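Local structure of aspartate-semialdehyde dehydrogenase (Candida albicans, 3HSK) at residues 34-45 against 365-376; 85-95 against 109-119. The protein catalyses the NADPH-dependent reductive dephosphorylation of 4-phospho-L-aspartate to aspartate beta-semialdehyde, the second step in making methionine and threonine from aspartate. All coordinates share one frame; numbering follows the deposited sequence.

In the fold
Both contacts belong to the nucleotide-binding half of the subunit, built round a parallel sheet that includes strands 20-25, 45-52, 96-99 and 119-122. From the N terminus the chain runs through strand 20-25 into helix 30-39, whose later turns and following loop meet C-terminal helix 364-376. Interaction 1 thus closes a loop of 319 residues, one that includes the whole mixed sheet of the other domain. Interaction 2 is nested inside it and spans only 13 residues: the loop 85-95 lies against helix 103-115 and the start of strand 119-122, with strand 96-99 intervening in the sequence. The two centres are about 18 Å apart, and the contacts do not touch.

Interaction 1: residues 34-45 against 365-376; sequences RFILLLSKHPEF and AGAGILIAEILK
His42 and Glu373 meet in a very short hydrogen bond, NE2 to OE2 2.5 Å, which joins the loop after helix 30-39 to the C-terminal helix. Helical segments 34-39 and 365-376 cross at -53° in the Rossmann-like NADP-binding domain. The bond is nearly straight, lies close to the imidazole plane and uses the anti lone pair of OE2. With CG anti to the carbonyl carbon (chi1 -78°) and the chain extended beyond it, Glu373 carries OE2 out to the imidazole. Glu44 N donates to His42 ND1 in the ring plane, so bonds at both nitrogens fix the ring's rotation, while Glu373 OE1 accepts from Ser309 N.

Ile369 fills the space between the helices: CD1 reaches the edge of Phe35, CG1 meets Leu39 CD2 at 3.7 Å, and CG2 touches the imidazole. Small residues let Phe35 approach the helix backbone. Ala365 CA sits over one face, 4.0 Å from the Phe35 centroid, and Gly368, with no side chain, lets its CA lie 3.8 Å from Phe35 CE1 at the ring edge. Phe45 CZ abuts Ala372 CB. At the other end, a water accepts from Arg34 NH2 at 3.2 Å and, weakly, from Ala365 N.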
loop_
_atom_site.group_PDB
_atom_site.type_symbol
_atom_site.label_atom_id
_atom_site.label_comp_id
_atom_site.label_asym_id
_atom_site.label_seq_id
_atom_site.Cartn_x
_atom_site.Cartn_y
_atom_site.Cartn_z
ATOM N N ARG A 34 -3.051 -25.124 -12.206
ATOM C CA ARG A 34 -3.600 -25.158 -10.846
ATOM C C ARG A 34 -4.985 -25.809 -10.780
ATOM O O ARG A 34 -5.301 -26.489 -9.803
ATOM C CB ARG A 34 -3.625 -23.756 -10.230
ATOM C CG ARG A 34 -2.293 -23.030 -10.297
ATOM C CD ARG A 34 -2.275 -21.799 -9.411
ATOM N NE ARG A 34 -1.218 -20.865 -9.801
ATOM C CZ ARG A 34 -1.417 -19.615 -10.223
ATOM N NH1 ARG A 34 -0.377 -18.861 -10.556
ATOM N NH2 ARG A 34 -2.645 -19.108 -10.312
ATOM N N PHE A 35 -5.798 -25.609 -11.820
ATOM C CA PHE A 35 -7.072 -26.330 -11.953
ATOM C C PHE A 35 -6.878 -27.841 -11.927
ATOM O O PHE A 35 -7.501 -28.536 -11.125
ATOM C CB PHE A 35 -7.811 -25.945 -13.239
ATOM C CG PHE A 35 -8.825 -24.856 -13.055
ATOM C CD1 PHE A 35 -9.890 -25.020 -12.173
ATOM C CD2 PHE A 35 -8.725 -23.671 -13.775
ATOM C CE1 PHE A 35 -10.824 -24.019 -11.998
ATOM C CE2 PHE A 35 -9.666 -22.662 -13.609
ATOM C CZ PHE A 35 -10.717 -22.837 -12.721
ATOM N N ILE A 36 -6.017 -28.337 -12.814
ATOM C CA ILE A 36 -5.751 -29.771 -12.937
ATOM C C ILE A 36 -5.107 -30.317 -11.665
ATOM O O ILE A 36 -5.453 -31.411 -11.216
ATOM C CB ILE A 36 -4.868 -30.084 -14.176
ATOM C CG1 ILE A 36 -5.557 -29.593 -15.457
ATOM C CG2 ILE A 36 -4.558 -31.582 -14.272
ATOM C CD1 ILE A 36 -4.616 -29.362 -16.623
ATOM N N LEU A 37 -4.189 -29.544 -11.082
ATOM C CA LEU A 37 -3.546 -29.918 -9.825
ATOM C C LEU A 37 -4.582 -30.148 -8.719
ATOM O O LEU A 37 -4.524 -31.156 -8.014
ATOM C CB LEU A 37 -2.510 -28.866 -9.401
ATOM C CG LEU A 37 -1.592 -29.194 -8.211
ATOM C CD1 LEU A 37 -0.494 -30.169 -8.611
ATOM C CD2 LEU A 37 -0.978 -27.931 -7.623
ATOM N N LEU A 38 -5.532 -29.222 -8.588
ATOM C CA LEU A 38 -6.604 -29.342 -7.595
ATOM C C LEU A 38 -7.557 -30.499 -7.870
ATOM O O LEU A 38 -7.731 -31.368 -7.015
ATOM C CB LEU A 38 -7.389 -28.035 -7.467
ATOM C CG LEU A 38 -6.857 -26.997 -6.479
ATOM C CD1 LEU A 38 -7.718 -25.756 -6.548
ATOM C CD2 LEU A 38 -6.822 -27.552 -5.053
ATOM N N LEU A 39 -8.160 -30.508 -9.059
ATOM C CA LEU A 39 -9.128 -31.541 -9.451
ATOM C C LEU A 39 -8.553 -32.954 -9.349
ATOM O O LEU A 39 -9.295 -33.938 -9.267
ATOM C CB LEU A 39 -9.627 -31.296 -10.878
ATOM C CG LEU A 39 -10.493 -30.067 -11.172
ATOM C CD1 LEU A 39 -10.501 -29.770 -12.662
ATOM C CD2 LEU A 39 -11.911 -30.254 -10.655
ATOM N N SER A 40 -7.224 -33.037 -9.348
ATOM C CA SER A 40 -6.510 -34.300 -9.260
ATOM C C SER A 40 -6.685 -34.961 -7.894
ATOM O O SER A 40 -6.633 -36.185 -7.778
ATOM C CB SER A 40 -5.027 -34.072 -9.538
ATOM O OG SER A 40 -4.456 -35.222 -10.123
ATOM N N LYS A 41 -6.891 -34.136 -6.871
ATOM C CA LYS A 41 -7.051 -34.596 -5.492
ATOM C C LYS A 41 -8.528 -34.663 -5.079
ATOM O O LYS A 41 -8.856 -35.107 -3.974
ATOM C CB LYS A 41 -6.290 -33.666 -4.543
ATOM C CG LYS A 41 -4.850 -33.380 -4.957
ATOM C CD LYS A 41 -4.361 -32.076 -4.357
ATOM C CE LYS A 41 -2.875 -31.880 -4.587
ATOM N NZ LYS A 41 -2.396 -30.576 -4.034
ATOM N N HIS A 42 -9.414 -34.223 -5.971
ATOM C CA HIS A 42 -10.836 -34.145 -5.657
ATOM C C HIS A 42 -11.544 -35.480 -5.883
ATOM O O HIS A 42 -11.469 -36.048 -6.973
ATOM C CB HIS A 42 -11.514 -33.033 -6.457
ATOM C CG HIS A 42 -12.633 -32.366 -5.722
ATOM N ND1 HIS A 42 -13.823 -33.001 -5.437
ATOM C CD2 HIS A 42 -12.741 -31.119 -5.204
ATOM C CE1 HIS A 42 -14.615 -32.176 -4.778
ATOM N NE2 HIS A 42 -13.984 -31.027 -4.625
ATOM N N PRO A 43 -12.230 -35.987 -4.840
ATOM C CA PRO A 43 -12.960 -37.256 -4.874
ATOM C C PRO A 43 -14.257 -37.193 -5.683
ATOM O O PRO A 43 -14.806 -38.231 -6.054
ATOM C CB PRO A 43 -13.293 -37.511 -3.392
ATOM C CG PRO A 43 -12.471 -36.519 -2.607
ATOM C CD PRO A 43 -12.331 -35.351 -3.514
ATOM N N GLU A 44 -14.732 -35.980 -5.949
ATOM C CA GLU A 44 -16.032 -35.766 -6.572
ATOM C C GLU A 44 -15.925 -35.502 -8.076
ATOM O O GLU A 44 -16.919 -35.601 -8.794
ATOM C CB GLU A 44 -16.733 -34.592 -5.885
ATOM C CG GLU A 44 -18.235 -34.733 -5.706
ATOM C CD GLU A 44 -18.769 -33.834 -4.590
ATOM O OE1 GLU A 44 -18.148 -33.794 -3.502
ATOM O OE2 GLU A 44 -19.808 -33.171 -4.802
ATOM N N PHE A 45 -14.723 -35.168 -8.546
ATOM C CA PHE A 45 -14.510 -34.837 -9.958
ATOM C C PHE A 45 -13.553 -35.785 -10.671
ATOM O O PHE A 45 -12.665 -36.375 -10.057
ATOM C CB PHE A 45 -14.032 -33.387 -10.119
ATOM C CG PHE A 45 -15.042 -32.368 -9.680
ATOM C CD1 PHE A 45 -16.103 -32.016 -10.514
ATOM C CD2 PHE A 45 -14.939 -31.762 -8.432
ATOM C CE1 PHE A 45 -17.049 -31.077 -10.106
ATOM C CE2 PHE A 45 -15.876 -30.823 -8.017
ATOM C CZ PHE A 45 -16.934 -30.478 -8.854
ATOM N N ALA A 365 -8.325 -21.083 -9.373
ATOM C CA ALA A 365 -8.497 -22.533 -9.347
ATOM C C ALA A 365 -9.377 -22.992 -8.190
ATOM O O ALA A 365 -10.302 -23.781 -8.391
ATOM C CB ALA A 365 -7.138 -23.237 -9.304
ATOM N N GLY A 366 -9.087 -22.492 -6.988
ATOM C CA GLY A 366 -9.850 -22.835 -5.787
ATOM C C GLY A 366 -11.273 -22.313 -5.841
ATOM O O GLY A 366 -12.215 -22.995 -5.428
ATOM N N ALA A 367 -11.429 -21.100 -6.361
ATOM C CA ALA A 367 -12.745 -20.503 -6.532
ATOM C C ALA A 367 -13.548 -21.286 -7.553
ATOM O O ALA A 367 -14.741 -21.526 -7.354
ATOM C CB ALA A 367 -12.629 -19.054 -6.943
ATOM N N GLY A 368 -12.879 -21.695 -8.633
ATOM C CA GLY A 368 -13.503 -22.462 -9.714
ATOM C C GLY A 368 -14.104 -23.778 -9.260
ATOM O O GLY A 368 -15.228 -24.104 -9.629
ATOM N N ILE A 369 -13.354 -24.526 -8.455
ATOM C CA ILE A 369 -13.800 -25.820 -7.940
ATOM C C ILE A 369 -15.018 -25.656 -7.024
ATOM O O ILE A 369 -15.980 -26.427 -7.120
ATOM C CB ILE A 369 -12.636 -26.593 -7.235
ATOM C CG1 ILE A 369 -11.899 -27.499 -8.233
ATOM C CG2 ILE A 369 -13.130 -27.456 -6.078
ATOM C CD1 ILE A 369 -10.964 -26.777 -9.170
ATOM N N LEU A 370 -14.969 -24.641 -6.161
ATOM C CA LEU A 370 -16.048 -24.367 -5.222
ATOM C C LEU A 370 -17.346 -24.000 -5.949
ATOM O O LEU A 370 -18.414 -24.476 -5.574
ATOM C CB LEU A 370 -15.635 -23.294 -4.193
ATOM C CG LEU A 370 -16.551 -23.027 -2.984
ATOM C CD1 LEU A 370 -16.965 -24.320 -2.286
ATOM C CD2 LEU A 370 -15.907 -22.073 -1.989
ATOM N N ILE A 371 -17.248 -23.183 -6.998
ATOM C CA ILE A 371 -18.404 -22.859 -7.845
ATOM C C ILE A 371 -19.041 -24.128 -8.408
ATOM O O ILE A 371 -20.262 -24.266 -8.396
ATOM C CB ILE A 371 -18.032 -21.907 -9.006
ATOM C CG1 ILE A 371 -17.694 -20.508 -8.469
ATOM C CG2 ILE A 371 -19.160 -21.844 -10.047
ATOM C CD1 ILE A 371 -17.045 -19.571 -9.486
ATOM N N ALA A 372 -18.205 -25.050 -8.889
ATOM C CA ALA A 372 -18.667 -26.326 -9.440
ATOM C C ALA A 372 -19.338 -27.202 -8.381
ATOM O O ALA A 372 -20.291 -27.916 -8.687
ATOM C CB ALA A 372 -17.519 -27.073 -10.101
ATOM N N GLU A 373 -18.830 -27.146 -7.149
ATOM C CA GLU A 373 -19.448 -27.835 -6.010
ATOM C C GLU A 373 -20.813 -27.227 -5.677
ATOM O O GLU A 373 -21.775 -27.949 -5.425
ATOM C CB GLU A 373 -18.544 -27.769 -4.781
ATOM C CG GLU A 373 -17.384 -28.747 -4.794
ATOM C CD GLU A 373 -16.331 -28.408 -3.754
ATOM O OE1 GLU A 373 -16.595 -27.551 -2.884
ATOM O OE2 GLU A 373 -15.232 -28.997 -3.804
ATOM N N ILE A 374 -20.886 -25.899 -5.685
ATOM C CA ILE A 374 -22.151 -25.201 -5.502
ATOM C C ILE A 374 -23.127 -25.589 -6.617
ATOM O O ILE A 374 -24.301 -25.813 -6.354
ATOM C CB ILE A 374 -21.976 -23.663 -5.437
ATOM C CG1 ILE A 374 -21.068 -23.274 -4.263
ATOM C CG2 ILE A 374 -23.343 -22.961 -5.312
ATOM C CD1 ILE A 374 -20.473 -21.873 -4.371
ATOM N N LEU A 375 -22.634 -25.678 -7.853
ATOM C CA LEU A 375 -23.454 -26.137 -8.976
ATOM C C LEU A 375 -23.882 -27.595 -8.809
ATOM O O LEU A 375 -25.005 -27.956 -9.164
ATOM C CB LEU A 375 -22.721 -25.952 -10.311
ATOM C CG LEU A 375 -22.439 -24.530 -10.815
ATOM C CD1 LEU A 375 -21.446 -24.564 -11.976
ATOM C CD2 LEU A 375 -23.722 -23.788 -11.218
ATOM N N LYS A 376 -22.983 -28.418 -8.265
ATOM C CA LYS A 376 -23.249 -29.844 -8.002
ATOM C C LYS A 376 -24.376 -30.012 -6.982
ATOM O O LYS A 376 -25.391 -30.652 -7.271
ATOM C CB LYS A 376 -21.964 -30.558 -7.554
ATOM C CG LYS A 376 -22.157 -31.862 -6.787
ATOM C CD LYS A 376 -22.350 -33.055 -7.699
ATOM C CE LYS A 376 -22.614 -34.320 -6.886
ATOM N NZ LYS A 376 -22.956 -35.486 -7.753
HETATM O O HOH W 1 -5.093 -20.389 -8.716
#

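Interaction 2: residues 85-95 against 109-119; sequences CKPEGNFLECD and IEKSFVEAGLA
Phe113 presents one face to Pro87 and its edge to Phe91. Pro87 CB stands 4.1 Å from the Phe113 centroid and only 4° off the ring normal, a CH-pi contact that suits the compact, conformationally restricted proline ring. The pair with Phe91 is T-shaped: the edge of Phe113, led by CE2 and CZ, points at the face of Phe91, with centroids 5.2 Å apart and planes at 82°. Cys85 O also lies at the edge of Phe113, near its plane.

Pro87 is the centre of an inverse gamma turn, and its ring also reaches the end of the helix, where CB packs on Ala116 CB at 3.6 Å; a methyl, short as it is, is enough to meet the proline ring. Gly117 follows in a Schellman motif that ends helix 103-115; its positive phi turns the chain so that Leu118 faces back to the loop. With CG anti to the carbonyl carbon (chi1 -68°), Leu118 directs its two methyls into the loop, where they divide the work: CD1 lies 3.5 Å from Phe91 O and CD2 lies 3.5 Å from Cys94 O. Both carbonyls belong to the short 3-10 segment 91-93 and its exit, and Phe91 O also accepts from Cys94 N.

Toward the cofactor, Ile109 CG2 and CD1 each approach Cys85 CB at 4.0 Å, and both residues touch the bound NADP. Ser112 OG bonds back to Ile109 O, which also accepts from Phe113 N, so this serine's polar end is turned to its own helix. What joins the segments is therefore aromatic and aliphatic packing, and this apolar layer leads directly to the Cys85 and Ile109 wall of the NADP pocket.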
loop_
_atom_site.group_PDB
_atom_site.type_symbol
_atom_site.label_atom_id
_atom_site.label_comp_id
_atom_site.label_asym_id
_atom_site.label_seq_id
_atom_site.Cartn_x
_atom_site.Cartn_y
_atom_site.Cartn_z
ATOM N N CYS A 85 -9.508 -26.760 -28.362
ATOM C CA CYS A 85 -10.573 -26.116 -27.593
ATOM C C CYS A 85 -11.876 -25.978 -28.387
ATOM O O CYS A 85 -12.279 -24.875 -28.766
ATOM C CB CYS A 85 -10.104 -24.773 -27.031
ATOM S SG CYS A 85 -8.793 -24.942 -25.799
ATOM N N LYS A 86 -12.520 -27.116 -28.635
ATOM C CA LYS A 86 -13.810 -27.177 -29.321
ATOM C C LYS A 86 -14.776 -28.063 -28.537
ATOM O O LYS A 86 -14.363 -29.082 -27.984
ATOM C CB LYS A 86 -13.652 -27.731 -30.738
ATOM C CG LYS A 86 -13.008 -26.791 -31.736
ATOM C CD LYS A 86 -12.953 -27.465 -33.101
ATOM C CE LYS A 86 -11.776 -26.969 -33.922
ATOM N NZ LYS A 86 -11.390 -27.970 -34.957
ATOM N N PRO A 87 -16.069 -27.683 -28.490
ATOM C CA PRO A 87 -17.045 -28.484 -27.744
ATOM C C PRO A 87 -17.350 -29.774 -28.506
ATOM O O PRO A 87 -18.382 -29.891 -29.176
ATOM C CB PRO A 87 -18.264 -27.562 -27.655
ATOM C CG PRO A 87 -18.165 -26.678 -28.859
ATOM C CD PRO A 87 -16.690 -26.505 -29.132
ATOM N N GLU A 88 -16.434 -30.731 -28.383
ATOM C CA GLU A 88 -16.360 -31.872 -29.279
ATOM C C GLU A 88 -15.804 -33.075 -28.543
ATOM O O GLU A 88 -14.903 -32.939 -27.707
ATOM C CB GLU A 88 -15.419 -31.526 -30.429
ATOM C CG GLU A 88 -15.898 -31.925 -31.800
ATOM C CD GLU A 88 -15.131 -31.193 -32.887
ATOM O OE1 GLU A 88 -13.902 -31.413 -33.005
ATOM O OE2 GLU A 88 -15.758 -30.391 -33.616
ATOM N N GLY A 89 -16.340 -34.250 -28.860
ATOM C CA GLY A 89 -15.850 -35.505 -28.300
ATOM C C GLY A 89 -15.956 -35.573 -26.788
ATOM O O GLY A 89 -17.056 -35.678 -26.241
ATOM N N ASN A 90 -14.804 -35.511 -26.120
ATOM C CA ASN A 90 -14.735 -35.592 -24.661
ATOM C C ASN A 90 -15.314 -34.368 -23.962
ATOM O O ASN A 90 -15.888 -34.484 -22.875
ATOM C CB ASN A 90 -13.293 -35.825 -24.192
ATOM C CG ASN A 90 -12.805 -37.240 -24.468
ATOM O OD1 ASN A 90 -13.572 -38.208 -24.402
ATOM N ND2 ASN A 90 -11.516 -37.368 -24.773
ATOM N N PHE A 91 -15.155 -33.201 -24.584
ATOM C CA PHE A 91 -15.666 -31.949 -24.028
ATOM C C PHE A 91 -17.192 -31.929 -23.940
ATOM O O PHE A 91 -17.747 -31.401 -22.976
ATOM C CB PHE A 91 -15.139 -30.735 -24.802
ATOM C CG PHE A 91 -13.811 -30.232 -24.304
ATOM C CD1 PHE A 91 -13.667 -29.786 -22.992
ATOM C CD2 PHE A 91 -12.707 -30.197 -25.144
ATOM C CE1 PHE A 91 -12.442 -29.318 -22.522
ATOM C CE2 PHE A 91 -11.474 -29.730 -24.686
ATOM C CZ PHE A 91 -11.342 -29.293 -23.368
ATOM N N LEU A 92 -17.861 -32.522 -24.927
ATOM C CA LEU A 92 -19.319 -32.654 -24.891
ATOM C C LEU A 92 -19.800 -33.611 -23.799
ATOM O O LEU A 92 -20.996 -33.652 -23.481
ATOM C CB LEU A 92 -19.872 -33.082 -26.256
ATOM C CG LEU A 92 -20.432 -31.969 -27.148
ATOM C CD1 LEU A 92 -20.560 -32.445 -28.592
ATOM C CD2 LEU A 92 -21.783 -31.466 -26.620
ATOM N N GLU A 93 -18.866 -34.361 -23.222
ATOM C CA GLU A 93 -19.181 -35.346 -22.186
ATOM C C GLU A 93 -18.974 -34.804 -20.768
ATOM O O GLU A 93 -19.355 -35.459 -19.790
ATOM C CB GLU A 93 -18.358 -36.627 -22.387
ATOM C CG GLU A 93 -18.591 -37.319 -23.736
ATOM C CD GLU A 93 -17.946 -38.690 -23.829
ATOM O OE1 GLU A 93 -17.154 -39.055 -22.933
ATOM O OE2 GLU A 93 -18.237 -39.413 -24.809
ATOM N N CYS A 94 -18.371 -33.618 -20.665
ATOM C CA CYS A 94 -18.087 -32.993 -19.373
ATOM C C CYS A 94 -19.313 -32.318 -18.779
ATOM O O CYS A 94 -20.014 -31.563 -19.463
ATOM C CB CYS A 94 -16.975 -31.954 -19.503
ATOM S SG CYS A 94 -15.413 -32.600 -20.067
ATOM N N ASP A 95 -19.541 -32.585 -17.493
ATOM C CA ASP A 95 -20.601 -31.951 -16.707
ATOM C C ASP A 95 -20.276 -30.498 -16.365
ATOM O O ASP A 95 -21.178 -29.693 -16.130
ATOM C CB ASP A 95 -20.835 -32.745 -15.419
ATOM C CG ASP A 95 -21.373 -34.144 -15.682
ATOM O OD1 ASP A 95 -22.472 -34.257 -16.264
ATOM O OD2 ASP A 95 -20.702 -35.127 -15.300
ATOM N N ILE A 109 -14.364 -18.936 -27.999
ATOM C CA ILE A 109 -14.358 -20.339 -27.558
ATOM C C ILE A 109 -15.417 -20.642 -26.491
ATOM O O ILE A 109 -16.199 -21.578 -26.643
ATOM C CB ILE A 109 -12.946 -20.789 -27.074
ATOM C CG1 ILE A 109 -11.971 -20.857 -28.256
ATOM C CG2 ILE A 109 -13.010 -22.149 -26.378
ATOM C CD1 ILE A 109 -10.501 -20.842 -27.859
ATOM N N GLU A 110 -15.427 -19.851 -25.418
ATOM C CA GLU A 110 -16.378 -20.044 -24.319
ATOM C C GLU A 110 -17.826 -19.882 -24.772
ATOM O O GLU A 110 -18.713 -20.563 -24.265
ATOM C CB GLU A 110 -16.066 -19.097 -23.159
ATOM C CG GLU A 110 -14.828 -19.490 -22.369
ATOM C CD GLU A 110 -14.309 -18.378 -21.472
ATOM O OE1 GLU A 110 -14.958 -17.314 -21.385
ATOM O OE2 GLU A 110 -13.241 -18.569 -20.852
ATOM N N LYS A 111 -18.048 -18.993 -25.740
ATOM C CA LYS A 111 -19.370 -18.772 -26.321
ATOM C C LYS A 111 -19.866 -20.023 -27.043
ATOM O O LYS A 111 -21.009 -20.434 -26.851
ATOM C CB LYS A 111 -19.341 -17.573 -27.272
ATOM C CG LYS A 111 -20.689 -17.210 -27.900
ATOM C CD LYS A 111 -20.512 -16.097 -28.923
ATOM C CE LYS A 111 -21.788 -15.840 -29.721
ATOM N NZ LYS A 111 -22.889 -15.234 -28.903
ATOM N N SER A 112 -19.004 -20.634 -27.854
ATOM C CA SER A 112 -19.370 -21.873 -28.542
ATOM C C SER A 112 -19.580 -23.032 -27.566
ATOM O O SER A 112 -20.421 -23.908 -27.807
ATOM C CB SER A 112 -18.356 -22.234 -29.627
ATOM O OG SER A 112 -17.033 -22.162 -29.144
ATOM N N PHE A 113 -18.836 -23.030 -26.461
ATOM C CA PHE A 113 -19.072 -24.004 -25.389
ATOM C C PHE A 113 -20.462 -23.840 -24.761
ATOM O O PHE A 113 -21.190 -24.822 -24.608
ATOM C CB PHE A 113 -17.949 -23.983 -24.342
ATOM C CG PHE A 113 -16.814 -24.918 -24.665
ATOM C CD1 PHE A 113 -15.948 -24.648 -25.725
ATOM C CD2 PHE A 113 -16.626 -26.081 -23.928
ATOM C CE1 PHE A 113 -14.906 -25.525 -26.042
ATOM C CE2 PHE A 113 -15.587 -26.963 -24.236
ATOM C CZ PHE A 113 -14.729 -26.682 -25.299
ATOM N N VAL A 114 -20.827 -22.601 -24.434
ATOM C CA VAL A 114 -22.162 -22.287 -23.924
ATOM C C VAL A 114 -23.228 -22.674 -24.957
ATOM O O VAL A 114 -24.212 -23.337 -24.610
ATOM C CB VAL A 114 -22.297 -20.792 -23.514
ATOM C CG1 VAL A 114 -23.754 -20.436 -23.183
ATOM C CG2 VAL A 114 -21.404 -20.483 -22.317
ATOM N N GLU A 115 -23.005 -22.284 -26.217
ATOM C CA GLU A 115 -23.897 -22.639 -27.331
ATOM C C GLU A 115 -24.123 -24.144 -27.464
ATOM O O GLU A 115 -25.222 -24.573 -27.821
ATOM C CB GLU A 115 -23.392 -22.058 -28.658
ATOM C CG GLU A 115 -23.659 -20.564 -28.813
ATOM C CD GLU A 115 -22.986 -19.940 -30.031
ATOM O OE1 GLU A 115 -22.109 -20.577 -30.660
ATOM O OE2 GLU A 115 -23.330 -18.784 -30.360
ATOM N N ALA A 116 -23.097 -24.937 -27.154
ATOM C CA ALA A 116 -23.200 -26.404 -27.200
ATOM C C ALA A 116 -23.925 -27.011 -25.994
ATOM O O ALA A 116 -24.029 -28.241 -25.874
ATOM C CB ALA A 116 -21.818 -27.029 -27.361
ATOM N N GLY A 117 -24.409 -26.147 -25.101
ATOM C CA GLY A 117 -25.175 -26.572 -23.931
ATOM C C GLY A 117 -24.341 -26.928 -22.719
ATOM O O GLY A 117 -24.813 -27.618 -21.814
ATOM N N LEU A 118 -23.103 -26.446 -22.679
ATOM C CA LEU A 118 -22.177 -26.857 -21.623
ATOM C C LEU A 118 -22.109 -25.868 -20.460
ATOM O O LEU A 118 -22.455 -24.692 -20.603
ATOM C CB LEU A 118 -20.783 -27.150 -22.205
ATOM C CG LEU A 118 -20.676 -28.381 -23.126
ATOM C CD1 LEU A 118 -19.360 -28.399 -23.902
ATOM C CD2 LEU A 118 -20.849 -29.685 -22.346
ATOM N N ALA A 119 -21.674 -26.369 -19.308
ATOM C CA ALA A 119 -21.522 -25.561 -18.103
ATOM C C ALA A 119 -20.082 -25.075 -17.988
ATOM O O ALA A 119 -19.172 -25.864 -17.744
ATOM C CB ALA A 119 -21.920 -26.369 -16.868
#